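Local coordinates for MccB protein (Escherichia coli, PDB 6OM4) that adenylates the C-terminus of the N-formylated precursor peptide MccA, forming the phosphoramidate link to AMP in microcin C7 biosynthesis, at residues A[49-54]-A[64-69]; A[198-203]-A[224-229]. All blocks are in the same frame, centred on the assembly; numbering follows the deposited sequence.

Contact 1. Residues A[49-54]-A[64-69]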
loop_
_atom_site.group_PDB
_atom_site.type_symbol
_atom_site.label_atom_id
_atom_site.label_comp_id
_atom_site.label_asym_id
_atom_site.label_seq_id
_atom_site.Cartn_x
_atom_site.Cartn_y
_atom_site.Cartn_z
ATOM N N SER A 49 -30.538 9.676 9.987
ATOM C CA SER A 49 -31.799 9.212 10.474
ATOM C C SER A 49 -31.606 7.988 11.370
ATOM O O SER A 49 -30.715 7.150 11.116
ATOM C CB SER A 49 -32.690 8.897 9.319
ATOM O OG SER A 49 -33.873 8.273 9.795
ATOM N N SER A 50 -32.451 7.855 12.405
ATOM C CA SER A 50 -32.506 6.620 13.202
ATOM C C SER A 50 -33.228 5.519 12.404
ATOM O O SER A 50 -33.925 5.763 11.475
ATOM C CB SER A 50 -33.177 6.809 14.544
ATOM O OG SER A 50 -34.499 7.304 14.372
ATOM N N TYR A 51 -33.015 4.288 12.817
ATOM C CA TYR A 51 -33.788 3.142 12.348
ATOM C C TYR A 51 -35.279 3.410 12.469
ATOM O O TYR A 51 -36.011 3.218 11.529
ATOM C CB TYR A 51 -33.449 1.947 13.225
ATOM C CG TYR A 51 -34.078 0.643 12.829
ATOM C CD1 TYR A 51 -33.422 -0.211 11.954
ATOM C CD2 TYR A 51 -35.264 0.221 13.392
ATOM C CE1 TYR A 51 -33.952 -1.447 11.615
ATOM C CE2 TYR A 51 -35.799 -1.023 13.084
ATOM C CZ TYR A 51 -35.152 -1.847 12.175
ATOM O OH TYR A 51 -35.671 -3.067 11.842
ATOM N N THR A 52 -35.726 3.882 13.640
ATOM C CA THR A 52 -37.204 4.102 13.828
ATOM C C THR A 52 -37.732 5.252 12.952
ATOM O O THR A 52 -38.793 5.111 12.353
ATOM C CB THR A 52 -37.607 4.258 15.298
ATOM O OG1 THR A 52 -37.170 5.563 15.690
ATOM C CG2 THR A 52 -37.034 3.161 16.164
ATOM N N ALA A 53 -37.013 6.377 12.840
ATOM C CA ALA A 53 -37.425 7.480 12.000
ATOM C C ALA A 53 -37.554 7.046 10.538
ATOM O O ALA A 53 -38.455 7.530 9.844
ATOM C CB ALA A 53 -36.476 8.660 12.142
ATOM N N ALA A 54 -36.643 6.170 10.072
ATOM C CA ALA A 54 -36.703 5.643 8.724
ATOM C C ALA A 54 -37.884 4.667 8.606
ATOM O O ALA A 54 -38.636 4.767 7.672
ATOM C CB ALA A 54 -35.409 4.962 8.343
ATOM N N ASP A 64 -39.338 -6.637 6.129
ATOM C CA ASP A 64 -38.552 -6.335 4.911
ATOM C C ASP A 64 -37.531 -5.225 5.201
ATOM O O ASP A 64 -36.387 -5.367 4.857
ATOM C CB ASP A 64 -39.449 -6.001 3.729
ATOM C CG ASP A 64 -40.317 -7.187 3.345
ATOM O OD1 ASP A 64 -39.865 -8.334 3.518
ATOM O OD2 ASP A 64 -41.458 -6.966 2.976
ATOM N N PHE A 65 -37.964 -4.156 5.878
ATOM C CA PHE A 65 -37.093 -3.052 6.221
ATOM C C PHE A 65 -35.898 -3.543 7.046
ATOM O O PHE A 65 -34.773 -3.118 6.839
ATOM C CB PHE A 65 -37.880 -2.007 7.005
ATOM C CG PHE A 65 -37.061 -0.840 7.471
ATOM C CD1 PHE A 65 -36.744 0.169 6.581
ATOM C CD2 PHE A 65 -36.599 -0.762 8.769
ATOM C CE1 PHE A 65 -36.002 1.265 6.983
ATOM C CE2 PHE A 65 -35.845 0.331 9.157
ATOM C CZ PHE A 65 -35.532 1.328 8.263
ATOM N N SER A 66 -36.148 -4.418 8.034
ATOM C CA SER A 66 -35.123 -4.925 8.918
ATOM C C SER A 66 -34.037 -5.679 8.112
ATOM O O SER A 66 -32.838 -5.511 8.330
ATOM C CB SER A 66 -35.780 -5.782 10.009
ATOM O OG SER A 66 -34.825 -6.441 10.805
ATOM N N ASN A 67 -34.477 -6.542 7.195
ATOM C CA ASN A 67 -33.626 -7.281 6.299
ATOM C C ASN A 67 -32.786 -6.300 5.455
ATOM O O ASN A 67 -31.550 -6.488 5.379
ATOM C CB ASN A 67 -34.484 -8.228 5.464
ATOM C CG ASN A 67 -33.740 -9.064 4.456
ATOM O OD1 ASN A 67 -34.237 -9.258 3.325
ATOM N ND2 ASN A 67 -32.630 -9.648 4.884
ATOM N N CYS A 68 -33.422 -5.285 4.883
ATOM C CA CYS A 68 -32.726 -4.328 4.003
ATOM C C CYS A 68 -31.715 -3.519 4.815
ATOM O O CYS A 68 -30.596 -3.293 4.402
ATOM C CB CYS A 68 -33.691 -3.417 3.262
ATOM S SG CYS A 68 -34.755 -4.318 2.112
ATOM N N PHE A 69 -32.102 -3.103 6.018
ATOM C CA PHE A 69 -31.205 -2.316 6.826
ATOM C C PHE A 69 -29.939 -3.133 7.180
ATOM O O PHE A 69 -28.832 -2.621 7.122
ATOM C CB PHE A 69 -31.977 -1.818 8.042
ATOM C CG PHE A 69 -31.169 -0.983 8.998
ATOM C CD1 PHE A 69 -31.030 0.374 8.803
ATOM C CD2 PHE A 69 -30.583 -1.572 10.096
ATOM C CE1 PHE A 69 -30.289 1.132 9.699
ATOM C CE2 PHE A 69 -29.867 -0.810 10.999
ATOM C CZ PHE A 69 -29.680 0.531 10.762
#
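Tyr51 and the two phenylalanines Phe65 and Phe69 form an aromatic cluster that packs helix 51-58 against helix 62-74, in the small N-terminal part of the chain. Tyr51 stands in the first turn of its helix, and its ring meets both Phe65 and Phe69, which lie one helical turn apart: one over its face, the other at its edge. Two edge-to-face pairs result. The edge of Phe65 is directed at one face of Tyr51, with Phe65 CE2 3.6 Å from Tyr51 CE1 and the planes at 65°. Tyr51 in turn presents its own edge to the face of Phe69: Tyr51 CD1 sits over the centre of that ring, 3.7 Å from Phe69 CD2, and the planes are nearly perpendicular at 86°. With CG anti to the backbone N (chi1 -176°), the Tyr51 side chain extends across to the second helix. Its hydroxyl then ends beside Ser66, where OH lies 3.3 Å from Ser66 CB; the short serine side chain lets the phenol come close against the helix. Tyrosine suits this partly exposed margin because its ring can join the cluster while its polar hydroxyl is carried to the side of Ser66. Deeper in, Ala54 CB packs 3.6 Å from Phe65 CZ, its single methyl allowing the large ring to come close. The start of helix 51-58 is fixed by an N-cap: Ser50 OG accepts from Ala53 N at 3.1 Å. Phe69 also meets Tyr3 edge-to-face and packs on Phe45, while Phe65 touches Thr41 of helix 32-43. This is helix-to-helix packing through a buried aromatic cluster, joining two helices of an N-terminal unit that, with its three-stranded antiparallel sheet (49-50, 2-5 and 78-80), is consistent with a winged-helix-like peptide-binding domain, or RiPP recognition element.

Contact 2. Residues A[198-203]-A[224-229]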
loop_
_atom_site.group_PDB
_atom_site.type_symbol
_atom_site.label_atom_id
_atom_site.label_comp_id
_atom_site.label_asym_id
_atom_site.label_seq_id
_atom_site.Cartn_x
_atom_site.Cartn_y
_atom_site.Cartn_z
ATOM N N THR A 198 26.560 -2.414 8.212
ATOM C CA THR A 198 26.697 -1.542 9.355
ATOM C C THR A 198 26.123 -0.133 9.107
ATOM O O THR A 198 25.696 0.546 10.034
ATOM C CB THR A 198 28.180 -1.497 9.772
ATOM O OG1 THR A 198 28.158 -1.053 11.125
ATOM C CG2 THR A 198 29.035 -0.595 8.915
ATOM N N ASP A 199 26.032 0.296 7.852
ATOM C CA ASP A 199 25.432 1.581 7.529
ATOM C C ASP A 199 23.935 1.660 7.907
ATOM O O ASP A 199 23.404 2.732 8.012
ATOM C CB ASP A 199 25.634 1.899 6.048
ATOM C CG ASP A 199 27.101 2.149 5.708
ATOM O OD1 ASP A 199 27.838 2.569 6.604
ATOM O OD2 ASP A 199 27.493 1.875 4.560
ATOM N N LEU A 200 23.259 0.521 8.094
ATOM C CA LEU A 200 21.829 0.517 8.481
ATOM C C LEU A 200 21.606 1.107 9.876
ATOM O O LEU A 200 20.519 1.609 10.155
ATOM C CB LEU A 200 21.276 -0.901 8.368
ATOM C CG LEU A 200 21.091 -1.375 6.936
ATOM C CD1 LEU A 200 20.902 -2.884 6.868
ATOM C CD2 LEU A 200 19.907 -0.664 6.278
ATOM N N HIS A 201 22.667 1.155 10.702
ATOM C CA HIS A 201 22.600 1.848 11.981
ATOM C C HIS A 201 22.335 3.352 11.808
ATOM O O HIS A 201 21.942 3.988 12.786
ATOM C CB HIS A 201 23.883 1.598 12.815
ATOM C CG HIS A 201 24.043 0.167 13.205
ATOM N ND1 HIS A 201 23.228 -0.436 14.141
ATOM C CD2 HIS A 201 24.881 -0.796 12.761
ATOM C CE1 HIS A 201 23.551 -1.706 14.243
ATOM N NE2 HIS A 201 24.565 -1.954 13.429
ATOM N N LYS A 202 22.590 3.916 10.615
ATOM C CA LYS A 202 22.402 5.343 10.353
ATOM C C LYS A 202 20.952 5.645 9.941
ATOM O O LYS A 202 20.584 6.812 9.743
ATOM C CB LYS A 202 23.337 5.843 9.244
ATOM C CG LYS A 202 24.801 5.995 9.645
ATOM C CD LYS A 202 25.707 4.920 9.088
ATOM C CE LYS A 202 27.185 5.254 9.144
ATOM N NZ LYS A 202 27.634 5.945 7.917
ATOM N N VAL A 203 20.131 4.606 9.754
ATOM C CA VAL A 203 18.758 4.795 9.311
ATOM C C VAL A 203 17.848 4.888 10.531
ATOM O O VAL A 203 17.806 3.960 11.346
ATOM C CB VAL A 203 18.324 3.656 8.372
ATOM C CG1 VAL A 203 16.875 3.816 7.958
ATOM C CG2 VAL A 203 19.221 3.540 7.147
ATOM N N ASN A 224 16.510 -7.023 6.042
ATOM C CA ASN A 224 15.692 -7.992 6.693
ATOM C C ASN A 224 16.318 -8.335 8.054
ATOM O O ASN A 224 15.650 -8.267 9.084
ATOM C CB ASN A 224 15.520 -9.212 5.801
ATOM C CG ASN A 224 14.713 -10.311 6.462
ATOM O OD1 ASN A 224 15.248 -11.345 6.905
ATOM N ND2 ASN A 224 13.440 -10.057 6.590
ATOM N N LYS A 225 17.604 -8.717 8.051
ATOM C CA LYS A 225 18.283 -9.135 9.296
ATOM C C LYS A 225 18.287 -7.979 10.299
ATOM O O LYS A 225 17.914 -8.181 11.480
ATOM C CB LYS A 225 19.688 -9.673 8.986
ATOM C CG LYS A 225 20.637 -9.748 10.182
ATOM C CD LYS A 225 21.927 -10.525 9.921
ATOM C CE LYS A 225 21.686 -12.014 9.708
ATOM N NZ LYS A 225 22.902 -12.841 9.963
ATOM N N TYR A 226 18.643 -6.772 9.832
ATOM C CA TYR A 226 18.698 -5.598 10.671
ATOM C C TYR A 226 17.334 -5.324 11.293
ATOM O O TYR A 226 17.262 -5.032 12.496
ATOM C CB TYR A 226 19.171 -4.351 9.922
ATOM C CG TYR A 226 19.237 -3.111 10.775
ATOM C CD1 TYR A 226 18.140 -2.302 10.944
ATOM C CD2 TYR A 226 20.385 -2.787 11.480
ATOM C CE1 TYR A 226 18.171 -1.180 11.751
ATOM C CE2 TYR A 226 20.446 -1.648 12.268
ATOM C CZ TYR A 226 19.321 -0.879 12.460
ATOM O OH TYR A 226 19.398 0.254 13.228
ATOM N N CYS A 227 16.253 -5.428 10.486
ATOM C CA CYS A 227 14.903 -5.059 10.954
ATOM C C CYS A 227 14.367 -6.097 11.941
ATOM O O CYS A 227 13.717 -5.731 12.907
ATOM C CB CYS A 227 13.924 -4.875 9.797
ATOM S SG CYS A 227 14.191 -3.270 8.993
ATOM N N VAL A 228 14.698 -7.358 11.723
ATOM C CA VAL A 228 14.362 -8.394 12.717
ATOM C C VAL A 228 15.062 -8.046 14.040
ATOM O O VAL A 228 14.440 -8.109 15.130
ATOM C CB VAL A 228 14.763 -9.793 12.212
ATOM C CG1 VAL A 228 14.667 -10.813 13.322
ATOM C CG2 VAL A 228 13.922 -10.257 11.029
ATOM N N ARG A 229 16.365 -7.753 13.968
ATOM C CA ARG A 229 17.143 -7.482 15.202
ATOM C C ARG A 229 16.656 -6.194 15.881
ATOM O O ARG A 229 16.658 -6.081 17.118
ATOM C CB ARG A 229 18.647 -7.387 14.908
ATOM C CG ARG A 229 19.298 -8.710 14.514
ATOM C CD ARG A 229 20.781 -8.660 14.120
ATOM N NE ARG A 229 21.345 -10.018 13.989
ATOM C CZ ARG A 229 22.647 -10.343 14.063
ATOM N NH1 ARG A 229 23.571 -9.406 14.195
ATOM N NH2 ARG A 229 23.020 -11.614 14.004
HETATM O O HOH W 1 17.300 2.046 13.086
#
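Tyr226 extends from helix 219-230 with CG anti to the backbone N (chi1 -180°), which carries its ring across to the 3-10 turn 198-202. Leu200 and His201 take the other common choice, CG anti to the carbonyl carbon, and meet that ring at different places. Leu200 lies over a face: its CB is 4.0 Å from the centroid of the Tyr226 ring and 20° off the normal, a CH-pi contact displaced toward CD2. Leu200 CD1 continues past the ring to reach Tyr226 CB at 3.8 Å. His201 is met by the tyrosine edge, Tyr226 CE2 lying 3.6 Å from His201 ND1 over the imidazole face, with the planes at 76°. This T-shaped pair occupies the more exposed side of the contact, where a polar aromatic residue is well placed. Leucine, by contrast, suits the buried side, and both Leu200 and Val203 also touch Trp209 of strand 208-211. The phenol end is linked to the loop through a water molecule, which lies at the edge of the ring near its plane. That water donates to Val203 O at 2.6 Å and is hydrogen-bonded to Tyr226 OH at 2.8 Å. Tyrosine therefore supplies both a flat apolar surface and a polar tip that couples to the backbone. Within the turn, Val203 N bonds to Leu200 O, the i to i+3 pattern expected of a 3-10 helix. The packing joins the connection between strands 186-191 and 208-211 to the helix following strand 208-211, in the Rossmann-like ThiF domain of an E1-type adenylating enzyme.

How the contacts relate
The two contacts occupy opposite sides of the chain's centre, their own centres 55 Å apart and their nearest atoms about 43 Å apart, so neither touches the other. They also follow in series along the sequence, contact 1 closing before contact 2 opens. Contact 1, whose centre is 36 Å from that of the chain, lies far from the nucleotide and zinc sites. Contact 2 is much nearer the adenylation site: the Leu200 side chain is about 8 Å from the bound phosphoramidate nucleotide and about 4 Å from the side chain of Ile194, an ATP-binding residue. On its helix side, the Tyr226 side chain lies about 13 Å from the zinc ion held by four cysteines.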